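Local coordinates for fumarate reductase iron-sulfur subunit (Mycolicibacterium smegmatis, PDB 7D6V), which carries electrons through its iron-sulfur clusters, as the iron-sulfur subunit of the succinate dehydrogenase Sdh1, from the flavoprotein subunit towards quinone, at the interface of chains B and A. Numbering follows the deposited sequence. Chains: chain A, Fumarate reductase iron-sulfur subunit; chain B, Succinate dehydrogenase subunit A.

The interface of chains B and A. Residues chain B 256-258, 371; chain A 30-32, 35, 39, 55.
B:Leu257 and B:Ser258, in a loop of the flavoprotein subunit with helix-like backbone angles, pack against A:Gly30, A:Glu31 and A:Val32, a loop segment running into helix 33-43 of the iron-sulfur subunit. This small patch belongs to the contact between the FAD-binding subunit and the 2Fe-2S domain of succinate dehydrogenase. B:Leu257 buries more surface here than any other residue of the patch. With CG anti to the carbonyl carbon (chi1 -61°), its side chain is carried alongside that of A:Glu31, both pointing the same way. The methyl CD1 meets the carboxylate oxygen OE2 of A:Glu31 at 3.3 Å. It also touches the guanidinium NH2 of A:Arg39, whose side chain crosses the leucine at about a right angle. Within chain A, NH2 of A:Arg39 forms a salt bridge to OE1 of A:Glu31 (2.8 Å), approaching on the syn side but tilted from the carboxylate plane. The pair probably helps to steady the acid beside the leucine. At the other end of B:Leu257, CB packs 3.5 Å from the carboxylate carbon CG of A:Asp35. A:Asp35, in the first turn of helix 33-43, folds back so that OD1 accepts the backbone N-H of A:Val32 (3.0 Å) on its anti side, 35° out of the carboxylate plane, which probably steadies the start of the helix. The same OD1 faces the backbone N of B:Ser258. The hydroxyl of B:Ser258 points to the carbonyl of A:Gly30, but the modelled separation is too short to be reliable. Nearby, the methyl CG1 of A:Val32 sits 3.7 Å from CB of B:Ser258. On the same methyl, CD1 of B:Leu371 packs at 3.9 Å from CG1 of A:Val32.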
loop_
_atom_site.group_PDB
_atom_site.type_symbol
_atom_site.label_atom_id
_atom_site.label_comp_id
_atom_site.label_asym_id
_atom_site.label_seq_id
_atom_site.Cartn_x
_atom_site.Cartn_y
_atom_site.Cartn_z
ATOM N N PRO B 256 -10.869 -17.237 -9.977
ATOM C CA PRO B 256 -11.175 -15.818 -10.203
ATOM C C PRO B 256 -9.895 -15.028 -10.374
ATOM O O PRO B 256 -9.113 -14.906 -9.430
ATOM C CB PRO B 256 -11.948 -15.403 -8.941
ATOM C CG PRO B 256 -12.281 -16.669 -8.232
ATOM C CD PRO B 256 -11.217 -17.645 -8.606
ATOM N N LEU B 257 -9.660 -14.505 -11.580
ATOM C CA LEU B 257 -8.370 -13.890 -11.865
ATOM C C LEU B 257 -8.067 -12.744 -10.915
ATOM O O LEU B 257 -6.900 -12.501 -10.602
ATOM C CB LEU B 257 -8.311 -13.416 -13.315
ATOM C CG LEU B 257 -8.475 -14.507 -14.372
ATOM C CD1 LEU B 257 -8.306 -13.932 -15.765
ATOM C CD2 LEU B 257 -7.487 -15.637 -14.130
ATOM N N SER B 258 -9.096 -12.051 -10.424
ATOM C CA SER B 258 -8.867 -10.973 -9.468
ATOM C C SER B 258 -8.187 -11.476 -8.201
ATOM O O SER B 258 -7.452 -10.723 -7.552
ATOM C CB SER B 258 -10.190 -10.288 -9.131
ATOM O OG SER B 258 -11.194 -11.243 -8.843
ATOM N N LEU B 371 -13.483 -7.831 -3.993
ATOM C CA LEU B 371 -12.540 -7.996 -5.089
ATOM C C LEU B 371 -12.973 -9.016 -6.129
ATOM O O LEU B 371 -12.732 -8.809 -7.319
ATOM C CB LEU B 371 -11.165 -8.384 -4.534
ATOM C CG LEU B 371 -9.971 -8.251 -5.473
ATOM C CD1 LEU B 371 -9.940 -6.864 -6.078
ATOM C CD2 LEU B 371 -8.689 -8.522 -4.718
ATOM N N GLY A 30 -16.085 -12.027 -11.889
ATOM C CA GLY A 30 -15.091 -11.917 -10.842
ATOM C C GLY A 30 -13.740 -11.386 -11.260
ATOM O O GLY A 30 -12.767 -11.571 -10.522
ATOM N N GLU A 31 -13.640 -10.727 -12.409
ATOM C CA GLU A 31 -12.371 -10.228 -12.914
ATOM C C GLU A 31 -12.305 -8.715 -12.778
ATOM O O GLU A 31 -13.312 -8.022 -12.919
ATOM C CB GLU A 31 -12.172 -10.622 -14.375
ATOM C CG GLU A 31 -12.004 -12.108 -14.576
ATOM C CD GLU A 31 -11.837 -12.472 -16.024
ATOM O OE1 GLU A 31 -11.985 -11.576 -16.879
ATOM O OE2 GLU A 31 -11.556 -13.652 -16.312
ATOM N N VAL A 32 -11.109 -8.210 -12.478
ATOM C CA VAL A 32 -10.862 -6.774 -12.406
ATOM C C VAL A 32 -10.481 -6.237 -13.779
ATOM O O VAL A 32 -10.244 -7.004 -14.717
ATOM C CB VAL A 32 -9.786 -6.423 -11.362
ATOM C CG1 VAL A 32 -10.298 -6.706 -9.964
ATOM C CG2 VAL A 32 -8.501 -7.166 -11.638
ATOM N N ASP A 35 -7.164 -7.491 -15.242
ATOM C CA ASP A 35 -7.211 -8.783 -15.921
ATOM C C ASP A 35 -7.633 -8.628 -17.376
ATOM O O ASP A 35 -7.093 -9.299 -18.264
ATOM C CB ASP A 35 -8.161 -9.737 -15.197
ATOM C CG ASP A 35 -7.796 -9.937 -13.744
ATOM O OD1 ASP A 35 -8.718 -9.997 -12.905
ATOM O OD2 ASP A 35 -6.589 -10.034 -13.436
ATOM N N ARG A 39 -5.485 -9.647 -20.676
ATOM C CA ARG A 39 -5.998 -10.463 -21.771
ATOM C C ARG A 39 -5.864 -9.741 -23.106
ATOM O O ARG A 39 -5.505 -10.353 -24.121
ATOM C CB ARG A 39 -7.454 -10.840 -21.511
ATOM C CG ARG A 39 -7.947 -11.983 -22.373
ATOM C CD ARG A 39 -9.434 -12.208 -22.214
ATOM N NE ARG A 39 -9.872 -12.027 -20.834
ATOM C CZ ARG A 39 -9.804 -12.967 -19.897
ATOM N NH1 ARG A 39 -9.308 -14.160 -20.185
ATOM N NH2 ARG A 39 -10.228 -12.711 -18.670
ATOM N N LYS A 55 -0.714 -6.524 -8.655
ATOM C CA LYS A 55 -2.062 -6.987 -8.993
ATOM C C LYS A 55 -2.936 -7.427 -7.819
ATOM O O LYS A 55 -3.841 -8.243 -7.985
ATOM C CB LYS A 55 -1.990 -8.112 -10.030
#